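Citrate synthase (Metallosphaera sedula, PDB 6ABX) probably catalyses the condensation of oxaloacetate with acetyl-CoA and water to give citrate and CoA, in the tricarboxylic acid cycle. Local coordinates at residues Ser41-Glu45 with Leu146-Glu150; Asp77-Val82 with Thr97-Met102; Val82-Lys87 with Leu129-Arg134; Val168-Leu173 with Val313-Met317. All blocks are in the same frame, centred on the assembly; numbering follows the deposited sequence.

Interaction 1: Ser41-Glu45 with Leu146-Glu150; sequences SNFEE and LSHSE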
loop_
_atom_site.group_PDB
_atom_site.type_symbol
_atom_site.label_atom_id
_atom_site.label_comp_id
_atom_site.label_asym_id
_atom_site.label_seq_id
_atom_site.Cartn_x
_atom_site.Cartn_y
_atom_site.Cartn_z
ATOM N N SER A 41 -9.399 -15.212 -26.749
ATOM C CA SER A 41 -9.970 -14.006 -26.147
ATOM C C SER A 41 -9.077 -12.777 -26.402
ATOM O O SER A 41 -8.161 -12.791 -27.309
ATOM C CB SER A 41 -10.218 -14.272 -24.665
ATOM O OG SER A 41 -10.952 -13.187 -24.077
ATOM N N ASN A 42 -9.374 -11.649 -25.725
ATOM C CA ASN A 42 -8.629 -10.448 -25.919
ATOM C C ASN A 42 -8.630 -9.663 -24.598
ATOM O O ASN A 42 -9.405 -10.015 -23.683
ATOM C CB ASN A 42 -9.136 -9.618 -27.098
ATOM C CG ASN A 42 -10.618 -9.361 -26.958
ATOM O OD1 ASN A 42 -11.020 -8.583 -26.107
ATOM N ND2 ASN A 42 -11.415 -10.046 -27.767
ATOM N N PHE A 43 -7.747 -8.667 -24.495
ATOM C CA PHE A 43 -7.585 -7.878 -23.262
ATOM C C PHE A 43 -8.943 -7.403 -22.703
ATOM O O PHE A 43 -9.302 -7.708 -21.544
ATOM C CB PHE A 43 -6.679 -6.682 -23.470
ATOM C CG PHE A 43 -6.439 -5.864 -22.236
ATOM C CD1 PHE A 43 -7.342 -4.929 -21.781
ATOM C CD2 PHE A 43 -5.242 -6.018 -21.560
ATOM C CE1 PHE A 43 -7.055 -4.138 -20.678
ATOM C CE2 PHE A 43 -4.969 -5.250 -20.450
ATOM C CZ PHE A 43 -5.863 -4.314 -20.021
ATOM N N GLU A 44 -9.716 -6.722 -23.514
ATOM C CA GLU A 44 -10.976 -6.160 -23.016
ATOM C C GLU A 44 -11.978 -7.255 -22.606
ATOM O O GLU A 44 -12.686 -7.146 -21.587
ATOM C CB GLU A 44 -11.592 -5.202 -24.033
ATOM C CG GLU A 44 -10.789 -3.946 -24.239
ATOM C CD GLU A 44 -9.746 -3.951 -25.339
ATOM O OE1 GLU A 44 -9.276 -5.022 -25.732
ATOM O OE2 GLU A 44 -9.494 -2.828 -25.868
ATOM N N GLU A 45 -12.037 -8.351 -23.368
ATOM C CA GLU A 45 -13.001 -9.380 -23.025
ATOM C C GLU A 45 -12.634 -10.021 -21.671
ATOM O O GLU A 45 -13.506 -10.344 -20.847
ATOM C CB GLU A 45 -13.038 -10.451 -24.111
ATOM C CG GLU A 45 -14.029 -11.510 -23.841
ATOM C CD GLU A 45 -14.177 -12.536 -24.950
ATOM O OE1 GLU A 45 -13.381 -13.519 -24.962
ATOM O OE2 GLU A 45 -15.053 -12.322 -25.807
ATOM N N LEU A 146 -8.551 2.993 -31.188
ATOM C CA LEU A 146 -7.769 1.799 -31.151
ATOM C C LEU A 146 -8.139 0.972 -29.917
ATOM O O LEU A 146 -8.410 1.538 -28.911
ATOM C CB LEU A 146 -6.276 2.169 -31.119
ATOM C CG LEU A 146 -5.744 2.940 -32.322
ATOM C CD1 LEU A 146 -4.241 3.208 -32.137
ATOM C CD2 LEU A 146 -6.005 2.116 -33.585
ATOM N N SER A 147 -8.024 -0.346 -30.050
ATOM C CA SER A 147 -8.180 -1.229 -28.888
ATOM C C SER A 147 -6.973 -1.117 -27.953
ATOM O O SER A 147 -5.995 -0.468 -28.234
ATOM C CB SER A 147 -8.416 -2.634 -29.321
ATOM O OG SER A 147 -9.749 -2.704 -29.870
ATOM N N HIS A 148 -7.137 -1.688 -26.765
ATOM C CA HIS A 148 -6.189 -1.445 -25.663
ATOM C C HIS A 148 -4.760 -1.729 -26.102
ATOM O O HIS A 148 -3.887 -0.896 -25.843
ATOM C CB HIS A 148 -6.575 -2.276 -24.443
ATOM C CG HIS A 148 -5.644 -2.146 -23.310
ATOM N ND1 HIS A 148 -5.839 -1.214 -22.323
ATOM C CD2 HIS A 148 -4.489 -2.808 -23.016
ATOM C CE1 HIS A 148 -4.862 -1.337 -21.430
ATOM N NE2 HIS A 148 -4.022 -2.287 -21.833
ATOM N N SER A 149 -4.498 -2.942 -26.582
ATOM C CA SER A 149 -3.097 -3.356 -26.850
ATOM C C SER A 149 -2.556 -2.628 -28.096
ATOM O O SER A 149 -1.380 -2.231 -28.106
ATOM C CB SER A 149 -3.027 -4.855 -26.988
ATOM O OG SER A 149 -3.395 -5.482 -25.758
ATOM N N GLU A 150 -3.415 -2.431 -29.095
ATOM C CA GLU A 150 -2.980 -1.688 -30.307
ATOM C C GLU A 150 -2.562 -0.256 -29.903
ATOM O O GLU A 150 -1.524 0.285 -30.327
ATOM C CB GLU A 150 -4.066 -1.663 -31.385
ATOM C CG GLU A 150 -3.489 -1.004 -32.631
ATOM C CD GLU A 150 -4.262 -1.031 -33.935
ATOM O OE1 GLU A 150 -5.444 -1.510 -33.915
ATOM O OE2 GLU A 150 -3.660 -0.557 -34.960
HETATM O O HOH W 1 -6.671 -4.979 -26.826
HETATM O O HOH W 2 -10.076 -5.747 -28.178
#
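His148, Phe43 and Glu44 carry most of this buried contact, and together they illustrate how two helix beginnings can be joined by a ring stack and a carboxylate. The rings of Phe43 and His148 lie face to face, with centroids 3.6 Å apart and planes only 8° from parallel; Phe43 CZ comes to 3.3 Å from His148 NE2. Beside this stack, Glu44 supplies the polar component. Its OE2 accepts a hydrogen bond from His148 N at 2.8 Å, while its OE1 takes a bond from a water that in turn accepts from Ser149 N. Two backbone amides of the first turn of helix 148-157 are thus satisfied, one directly and one through water. Ser147 sits at the N-cap position without making a capping bond. Helix 43-52, by contrast, is capped from within, Glu45 N donating to Asn42 OD1 at 2.9 Å. Asp170 of helix 163-174 ties both beginnings together by accepting from Phe43 N and from Ser149 OG. Leu173 of that helix also packs against both stacked rings. A side-chain carboxylate meeting first-turn backbone amides, which lack a helical acceptor, is a characteristic solution at helix N-termini, here used between helices of the largely helical citrate synthase fold.

Interaction 2: Asp77-Val82 with Thr97-Met102; sequences DISTFV and TTVSMM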
loop_
_atom_site.group_PDB
_atom_site.type_symbol
_atom_site.label_atom_id
_atom_site.label_comp_id
_atom_site.label_asym_id
_atom_site.label_seq_id
_atom_site.Cartn_x
_atom_site.Cartn_y
_atom_site.Cartn_z
ATOM N N ASP A 77 -1.343 17.772 -14.653
ATOM C CA ASP A 77 -0.512 17.642 -13.474
ATOM C C ASP A 77 0.294 16.339 -13.569
ATOM O O ASP A 77 1.509 16.274 -13.266
ATOM C CB ASP A 77 -1.337 17.673 -12.197
ATOM C CG ASP A 77 -1.603 19.091 -11.715
ATOM O OD1 ASP A 77 -1.335 20.046 -12.504
ATOM O OD2 ASP A 77 -2.074 19.224 -10.566
ATOM N N ILE A 78 -0.392 15.277 -14.016
ATOM C CA ILE A 78 0.229 13.934 -14.037
ATOM C C ILE A 78 1.223 13.884 -15.191
ATOM O O ILE A 78 2.315 13.443 -14.987
ATOM C CB ILE A 78 -0.809 12.796 -14.060
ATOM C CG1 ILE A 78 -1.424 12.664 -12.662
ATOM C CG2 ILE A 78 -0.212 11.482 -14.519
ATOM C CD1 ILE A 78 -2.603 11.736 -12.579
ATOM N N SER A 79 0.823 14.385 -16.367
ATOM C CA SER A 79 1.708 14.318 -17.488
ATOM C C SER A 79 2.946 15.166 -17.227
ATOM O O SER A 79 4.026 14.735 -17.617
ATOM C CB SER A 79 1.077 14.647 -18.824
ATOM O OG SER A 79 0.513 15.949 -18.828
ATOM N N THR A 80 2.784 16.371 -16.655
ATOM C CA THR A 80 3.953 17.199 -16.337
ATOM C C THR A 80 4.889 16.475 -15.354
ATOM O O THR A 80 6.103 16.486 -15.543
ATOM C CB THR A 80 3.594 18.611 -15.858
ATOM O OG1 THR A 80 2.971 19.211 -16.995
ATOM C CG2 THR A 80 4.812 19.398 -15.419
ATOM N N PHE A 81 4.322 15.859 -14.314
ATOM C CA PHE A 81 5.085 15.098 -13.358
ATOM C C PHE A 81 5.908 13.987 -14.023
ATOM O O PHE A 81 7.119 13.762 -13.729
ATOM C CB PHE A 81 4.189 14.541 -12.248
ATOM C CG PHE A 81 5.013 13.832 -11.193
ATOM C CD1 PHE A 81 5.619 14.536 -10.168
ATOM C CD2 PHE A 81 5.218 12.455 -11.256
ATOM C CE1 PHE A 81 6.384 13.883 -9.210
ATOM C CE2 PHE A 81 6.011 11.806 -10.302
ATOM C CZ PHE A 81 6.592 12.523 -9.288
ATOM N N VAL A 82 5.265 13.239 -14.933
ATOM C CA VAL A 82 5.986 12.183 -15.613
ATOM C C VAL A 82 7.146 12.748 -16.439
ATOM O O VAL A 82 8.209 12.194 -16.474
ATOM C CB VAL A 82 5.043 11.349 -16.485
ATOM C CG1 VAL A 82 5.812 10.341 -17.310
ATOM C CG2 VAL A 82 3.993 10.668 -15.623
ATOM N N THR A 97 3.427 7.177 -7.570
ATOM C CA THR A 97 3.106 8.586 -7.331
ATOM C C THR A 97 1.948 9.071 -8.217
ATOM O O THR A 97 0.997 9.746 -7.732
ATOM C CB THR A 97 4.321 9.492 -7.515
ATOM O OG1 THR A 97 5.405 8.963 -6.749
ATOM C CG2 THR A 97 3.951 10.906 -7.116
ATOM N N THR A 98 1.920 8.653 -9.496
ATOM C CA THR A 98 0.864 9.117 -10.410
ATOM C C THR A 98 -0.493 8.468 -10.121
ATOM O O THR A 98 -1.490 9.141 -10.242
ATOM C CB THR A 98 1.276 8.993 -11.889
ATOM O OG1 THR A 98 1.607 7.632 -12.145
ATOM C CG2 THR A 98 2.482 9.841 -12.218
ATOM N N VAL A 99 -0.564 7.184 -9.737
ATOM C CA VAL A 99 -1.812 6.604 -9.307
ATOM C C VAL A 99 -2.296 7.262 -8.015
ATOM O O VAL A 99 -3.499 7.470 -7.843
ATOM C CB VAL A 99 -1.728 5.062 -9.222
ATOM C CG1 VAL A 99 -3.021 4.435 -8.692
ATOM C CG2 VAL A 99 -1.356 4.467 -10.576
ATOM N N SER A 100 -1.368 7.635 -7.125
ATOM C CA SER A 100 -1.721 8.401 -5.923
ATOM C C SER A 100 -2.358 9.741 -6.308
ATOM O O SER A 100 -3.389 10.135 -5.760
ATOM C CB SER A 100 -0.526 8.560 -5.024
ATOM O OG SER A 100 -0.895 9.210 -3.789
ATOM N N MET A 101 -1.765 10.416 -7.294
ATOM C CA MET A 101 -2.299 11.688 -7.802
ATOM C C MET A 101 -3.659 11.492 -8.463
ATOM O O MET A 101 -4.560 12.287 -8.258
ATOM C CB MET A 101 -1.350 12.363 -8.787
ATOM C CG MET A 101 -0.094 12.796 -8.176
ATOM S SD MET A 101 1.182 13.279 -9.412
ATOM C CE MET A 101 0.461 14.760 -10.115
ATOM N N MET A 102 -3.822 10.418 -9.223
ATOM C CA MET A 102 -5.074 10.109 -9.852
ATOM C C MET A 102 -6.208 10.011 -8.817
ATOM O O MET A 102 -7.322 10.536 -9.031
ATOM C CB MET A 102 -4.904 8.770 -10.594
ATOM C CG MET A 102 -5.543 8.658 -11.893
ATOM S SD MET A 102 -5.207 6.911 -12.393
ATOM C CE MET A 102 -3.645 7.104 -13.232
#
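A thioether set against an aromatic ring distinguishes this otherwise conventional helix pair: Met101 SD lies 4.7 Å from the centroid of the Phe81 ring, 27° off the ring normal, in a Met-aromatic contact. The methyl beyond the sulfur continues across the interface, where Met101 CE approaches Asp77 O at 3.6 Å and Ile78 CG1 at 3.8 Å. The two helices run antiparallel; the axes of segments 77-82 and 97-102 make 166° and pass 10.2 Å apart at closest approach. Ile78, the residue with the largest area covered here, fits between turns of the partner, its CD1 3.7 Å from Thr98 O and 3.8 Å from Met102 N. Thr98 shows how a polar residue can serve an apolar face: its hydroxyl bonds to Ile94 O within its own helix, so that its methyl CG2 is left to meet Val82 CG2 at 3.8 Å and Phe81 CD2 at 3.9 Å. The second subunit is close by, with Asp77 in a salt bridge to Arg84 of that subunit and Thr97 hydrogen-bonded to its Ser100. Helices 76-85 and 91-105 therefore form an antiparallel hairpin at the subunit boundary, consistent with the packed antiparallel helix pairs of the citrate synthase dimer interface.

Interaction 3: Val82-Lys87 with Leu129-Arg134; sequences VKRTAK and LIQRTR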
loop_
_atom_site.group_PDB
_atom_site.type_symbol
_atom_site.label_atom_id
_atom_site.label_comp_id
_atom_site.label_asym_id
_atom_site.label_seq_id
_atom_site.Cartn_x
_atom_site.Cartn_y
_atom_site.Cartn_z
ATOM N N VAL A 82 5.265 13.239 -14.933
ATOM C CA VAL A 82 5.986 12.183 -15.613
ATOM C C VAL A 82 7.146 12.748 -16.439
ATOM O O VAL A 82 8.209 12.194 -16.474
ATOM C CB VAL A 82 5.043 11.349 -16.485
ATOM C CG1 VAL A 82 5.812 10.341 -17.310
ATOM C CG2 VAL A 82 3.993 10.668 -15.623
ATOM N N LYS A 83 6.911 13.813 -17.202
ATOM C CA LYS A 83 7.983 14.391 -17.999
ATOM C C LYS A 83 9.184 14.806 -17.132
ATOM O O LYS A 83 10.362 14.709 -17.554
ATOM C CB LYS A 83 7.419 15.573 -18.802
ATOM C CG LYS A 83 6.503 15.153 -19.928
ATOM C CD LYS A 83 5.882 16.391 -20.635
ATOM C CE LYS A 83 4.447 16.189 -21.055
ATOM N NZ LYS A 83 3.918 17.382 -21.779
ATOM N N ARG A 84 8.880 15.366 -15.964
ATOM C CA ARG A 84 9.838 15.896 -15.052
ATOM C C ARG A 84 10.721 14.755 -14.539
ATOM O O ARG A 84 11.944 14.928 -14.303
ATOM C CB ARG A 84 9.153 16.605 -13.878
ATOM C CG ARG A 84 10.130 17.051 -12.812
ATOM C CD ARG A 84 9.636 18.140 -11.899
ATOM N NE ARG A 84 8.486 17.771 -11.112
ATOM C CZ ARG A 84 8.519 17.343 -9.854
ATOM N NH1 ARG A 84 9.662 16.953 -9.298
ATOM N NH2 ARG A 84 7.383 17.304 -9.176
ATOM N N THR A 85 10.116 13.569 -14.334
ATOM C CA THR A 85 10.768 12.507 -13.527
ATOM C C THR A 85 11.158 11.262 -14.324
ATOM O O THR A 85 11.876 10.393 -13.783
ATOM C CB THR A 85 9.874 12.079 -12.351
ATOM O OG1 THR A 85 8.633 11.560 -12.854
ATOM C CG2 THR A 85 9.602 13.222 -11.410
ATOM N N ALA A 86 10.740 11.175 -15.594
ATOM C CA ALA A 86 10.927 9.941 -16.370
ATOM C C ALA A 86 12.387 9.506 -16.440
ATOM O O ALA A 86 12.684 8.314 -16.454
ATOM C CB ALA A 86 10.414 10.156 -17.764
ATOM N N LYS A 87 13.290 10.462 -16.638
ATOM C CA LYS A 87 14.697 10.092 -16.868
ATOM C C LYS A 87 15.445 9.779 -15.567
ATOM O O LYS A 87 16.499 9.139 -15.657
ATOM C CB LYS A 87 15.467 11.214 -17.554
ATOM C CG LYS A 87 15.108 11.400 -19.014
ATOM C CD LYS A 87 16.171 12.189 -19.760
ATOM C CE LYS A 87 15.975 12.231 -21.265
ATOM N NZ LYS A 87 14.732 12.965 -21.565
ATOM N N LEU A 129 4.410 7.546 -21.798
ATOM C CA LEU A 129 5.042 8.858 -21.629
ATOM C C LEU A 129 6.386 8.747 -20.917
ATOM O O LEU A 129 7.354 9.382 -21.351
ATOM C CB LEU A 129 4.085 9.782 -20.903
ATOM C CG LEU A 129 4.594 11.196 -20.652
ATOM C CD1 LEU A 129 5.019 11.862 -21.951
ATOM C CD2 LEU A 129 3.472 11.960 -19.970
ATOM N N ILE A 130 6.528 7.828 -19.943
ATOM C CA ILE A 130 7.847 7.578 -19.386
ATOM C C ILE A 130 8.796 7.159 -20.512
ATOM O O ILE A 130 9.899 7.698 -20.609
ATOM C CB ILE A 130 7.834 6.535 -18.246
ATOM C CG1 ILE A 130 7.032 6.989 -17.042
ATOM C CG2 ILE A 130 9.289 6.157 -17.880
ATOM C CD1 ILE A 130 6.788 5.904 -16.006
ATOM N N GLN A 131 8.401 6.148 -21.301
ATOM C CA GLN A 131 9.283 5.595 -22.306
ATOM C C GLN A 131 9.663 6.636 -23.364
ATOM O O GLN A 131 10.823 6.701 -23.733
ATOM C CB GLN A 131 8.638 4.402 -22.997
ATOM C CG GLN A 131 9.500 3.838 -24.092
ATOM C CD GLN A 131 10.629 3.090 -23.470
ATOM O OE1 GLN A 131 10.482 1.914 -23.052
ATOM N NE2 GLN A 131 11.742 3.807 -23.329
ATOM N N ARG A 132 8.679 7.368 -23.881
ATOM C CA ARG A 132 8.884 8.376 -24.941
ATOM C C ARG A 132 9.851 9.434 -24.384
ATOM O O ARG A 132 10.837 9.759 -25.059
ATOM C CB ARG A 132 7.577 9.075 -25.313
ATOM C CG ARG A 132 6.547 8.174 -25.985
ATOM C CD ARG A 132 6.869 7.796 -27.408
ATOM N NE ARG A 132 6.740 8.848 -28.414
ATOM C CZ ARG A 132 7.042 8.717 -29.702
ATOM N NH1 ARG A 132 7.367 7.542 -30.237
ATOM N NH2 ARG A 132 6.931 9.766 -30.492
ATOM N N THR A 133 9.618 9.854 -23.141
ATOM C CA THR A 133 10.430 10.955 -22.536
ATOM C C THR A 133 11.895 10.510 -22.435
ATOM O O THR A 133 12.832 11.270 -22.735
ATOM C CB THR A 133 9.843 11.404 -21.200
ATOM O OG1 THR A 133 8.519 11.899 -21.387
ATOM C CG2 THR A 133 10.700 12.462 -20.556
ATOM N N ARG A 134 12.119 9.264 -22.019
ATOM C CA ARG A 134 13.467 8.767 -21.844
ATOM C C ARG A 134 14.231 8.797 -23.171
ATOM O O ARG A 134 15.464 8.950 -23.179
ATOM C CB ARG A 134 13.482 7.352 -21.280
ATOM C CG ARG A 134 13.154 7.341 -19.810
ATOM C CD ARG A 134 13.072 5.909 -19.454
ATOM N NE ARG A 134 13.096 5.658 -18.071
ATOM C CZ ARG A 134 13.289 4.419 -17.617
ATOM N NH1 ARG A 134 13.264 3.391 -18.467
ATOM N NH2 ARG A 134 13.496 4.231 -16.338
#
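Two backbone carbonyls of this contact find side-chain donors on the other segment, one in each direction. Arg134 NE donates to Ala86 O at 3.1 Å, with an N-H...O angle of 166°, the carbonyl lying at the edge of the guanidinium near its plane. In return, Lys87 NZ donates to Thr133 O at 2.8 Å. Neither cation is spent on one partner: Arg134 NH1 forms salt bridges with Asp322 and Asp320, and Lys87 NZ also bonds to Asn136 OD1. The exchange takes place where helix 112-134 finishes, so Thr133 O, in the last turn of the helix, accepts a hydrogen bond from the lysine instead. This is helix-to-helix docking in a mainly helical fold, partly buried and closed at its outer side by polar groups. Thr133 is satisfied within its own helix, OG1 donating to Leu129 O at 2.8 Å, a carbonyl that also accepts from Thr133 N at 2.9 Å. Its methyl CG2 is thereby turned to Ala86 CB, 3.6 Å away. Ala86 CB sits 3.8 Å from Ile130 O, its small size allowing the CA atoms of Ala86 and Ile130 to come within 4.9 Å. Deeper in, Val82 CG1 touches Ile130 CG1 at 3.6 Å and Leu129 CG at 3.7 Å, where only side-chain carbons meet.

Interaction 4: Val168-Leu173 with Val313-Met317; sequences VLDVSL and VFYAM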
loop_
_atom_site.group_PDB
_atom_site.type_symbol
_atom_site.label_atom_id
_atom_site.label_comp_id
_atom_site.label_asym_id
_atom_site.label_seq_id
_atom_site.Cartn_x
_atom_site.Cartn_y
_atom_site.Cartn_z
ATOM N N VAL A 168 0.394 -10.435 -29.761
ATOM C CA VAL A 168 1.389 -10.897 -28.766
ATOM C C VAL A 168 1.306 -10.047 -27.497
ATOM O O VAL A 168 1.280 -10.595 -26.394
ATOM C CB VAL A 168 2.824 -10.951 -29.338
ATOM C CG1 VAL A 168 3.773 -11.409 -28.251
ATOM C CG2 VAL A 168 2.893 -11.898 -30.542
ATOM N N LEU A 169 1.181 -8.733 -27.644
ATOM C CA LEU A 169 1.054 -7.866 -26.448
ATOM C C LEU A 169 -0.245 -8.202 -25.703
ATOM O O LEU A 169 -0.276 -8.312 -24.442
ATOM C CB LEU A 169 1.060 -6.382 -26.800
ATOM C CG LEU A 169 0.889 -5.478 -25.586
ATOM C CD1 LEU A 169 1.928 -5.735 -24.537
ATOM C CD2 LEU A 169 0.923 -4.011 -25.997
ATOM N N ASP A 170 -1.346 -8.385 -26.457
ATOM C CA ASP A 170 -2.634 -8.648 -25.884
ATOM C C ASP A 170 -2.584 -9.929 -25.019
ATOM O O ASP A 170 -3.021 -9.973 -23.879
ATOM C CB ASP A 170 -3.646 -8.762 -27.013
ATOM C CG ASP A 170 -5.028 -8.437 -26.543
ATOM O OD1 ASP A 170 -5.266 -7.230 -26.165
ATOM O OD2 ASP A 170 -5.794 -9.381 -26.503
ATOM N N VAL A 171 -2.050 -11.007 -25.563
ATOM C CA VAL A 171 -1.899 -12.232 -24.803
ATOM C C VAL A 171 -0.969 -12.041 -23.597
ATOM O O VAL A 171 -1.339 -12.472 -22.452
ATOM C CB VAL A 171 -1.404 -13.374 -25.699
ATOM C CG1 VAL A 171 -1.048 -14.625 -24.882
ATOM C CG2 VAL A 171 -2.420 -13.709 -26.768
ATOM N N SER A 172 0.210 -11.410 -23.786
ATOM C CA SER A 172 1.086 -11.194 -22.700
ATOM C C SER A 172 0.442 -10.417 -21.538
ATOM O O SER A 172 0.643 -10.802 -20.365
ATOM C CB SER A 172 2.356 -10.518 -23.168
ATOM O OG SER A 172 2.864 -11.205 -24.281
ATOM N N LEU A 173 -0.398 -9.399 -21.823
ATOM C CA LEU A 173 -1.121 -8.695 -20.777
ATOM C C LEU A 173 -2.200 -9.591 -20.147
ATOM O O LEU A 173 -2.286 -9.639 -18.892
ATOM C CB LEU A 173 -1.746 -7.414 -21.343
ATOM C CG LEU A 173 -0.751 -6.355 -21.812
ATOM C CD1 LEU A 173 -1.469 -5.247 -22.557
ATOM C CD2 LEU A 173 0.043 -5.816 -20.629
ATOM N N VAL A 313 9.796 -10.815 -24.180
ATOM C CA VAL A 313 8.637 -10.470 -25.041
ATOM C C VAL A 313 8.359 -8.961 -25.009
ATOM O O VAL A 313 8.229 -8.369 -26.058
ATOM C CB VAL A 313 7.397 -11.290 -24.650
ATOM C CG1 VAL A 313 6.119 -10.749 -25.272
ATOM C CG2 VAL A 313 7.591 -12.759 -24.992
ATOM N N PHE A 314 8.335 -8.355 -23.828
ATOM C CA PHE A 314 8.069 -6.904 -23.723
ATOM C C PHE A 314 9.224 -6.103 -24.340
ATOM O O PHE A 314 9.013 -5.099 -25.007
ATOM C CB PHE A 314 7.805 -6.530 -22.271
ATOM C CG PHE A 314 6.451 -7.001 -21.809
ATOM C CD1 PHE A 314 5.305 -6.619 -22.470
ATOM C CD2 PHE A 314 6.324 -7.787 -20.682
ATOM C CE1 PHE A 314 4.057 -7.059 -22.049
ATOM C CE2 PHE A 314 5.065 -8.222 -20.267
ATOM C CZ PHE A 314 3.948 -7.900 -20.986
ATOM N N TYR A 315 10.469 -6.568 -24.153
ATOM C CA TYR A 315 11.621 -5.948 -24.790
ATOM C C TYR A 315 11.494 -6.013 -26.318
ATOM O O TYR A 315 11.810 -5.019 -27.010
ATOM C CB TYR A 315 12.913 -6.602 -24.281
ATOM C CG TYR A 315 14.176 -6.076 -24.918
ATOM C CD1 TYR A 315 14.611 -4.792 -24.642
ATOM C CD2 TYR A 315 14.959 -6.856 -25.741
ATOM C CE1 TYR A 315 15.766 -4.279 -25.208
ATOM C CE2 TYR A 315 16.121 -6.355 -26.333
ATOM C CZ TYR A 315 16.522 -5.065 -26.061
ATOM O OH TYR A 315 17.674 -4.533 -26.577
ATOM N N ALA A 316 11.056 -7.152 -26.842
ATOM C CA ALA A 316 10.903 -7.403 -28.269
ATOM C C ALA A 316 9.895 -6.412 -28.867
ATOM O O ALA A 316 9.994 -6.025 -30.014
ATOM C CB ALA A 316 10.497 -8.830 -28.524
ATOM N N MET A 317 8.939 -5.973 -28.063
ATOM C CA MET A 317 7.955 -5.076 -28.570
ATOM C C MET A 317 8.296 -3.599 -28.401
ATOM O O MET A 317 7.545 -2.771 -28.923
ATOM C CB MET A 317 6.640 -5.460 -27.925
ATOM C CG MET A 317 6.223 -6.707 -28.655
ATOM S SD MET A 317 4.593 -7.181 -28.314
ATOM C CE MET A 317 4.686 -7.089 -26.530
#
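This is an apolar contact between helical segments, wholly buried, joining helix 163-174 to segment 313-317 in the interior of the subunit. No hydrogen bond crosses it; the two surfaces meet through apolar packing. Phe314 and Met317 receive Leu169 between them, Leu169 CD1 reaching Phe314 CE1 at 3.5 Å and Met317 CE at 3.7 Å. The leucine methyl meets the edge of the ring, near its plane. One turn along, Ser172 CB lies 3.8 Å from Phe314 CZ, and Ser172 OG comes to 3.4 Å from Val313 CG1. That serine can be tolerated in such surroundings because its hydroxyl donates to Val168 O at 2.7 Å, the carbonyl four residues earlier, and so brings its own acceptor. Val168 CG1 against Val313 CG1, at 3.8 Å, extends the seam. Predicted active-site residue Asp307 is not far off, its side chain about 9 Å from that of Phe314, although the contact itself touches no ligand. Other helices enclose the seam: Phe152 and Leu153 of helix 148-157 pack on Leu169, Leu266 of helix 261-270 on Ser172, and Ile327 of helix 324-343 on both Leu173 and Phe314, whose ring also meets that of Phe324.

Interactions 2 and 3 share helix 76-85 and meet at Val82, which faces helix 91-105 in one and helix 112-134 in the other, so three helices are tied into one bundle. Interactions 1 and 4 form a second neighbourhood, 12 Å apart between centres and linked through Asp170 of helix 163-174. Burial explains part of the chemistry: the buried interactions 2 and 4 have no hydrogen bond between their segments, whereas partly buried interaction 3 adds cationic side chains to its apolar inner part. Interaction 1 is buried yet polar, because helix beginnings leave amides to satisfy. Interactions 1, 2 and 3 have residues reaching the second subunit; interaction 4 belongs to one chain.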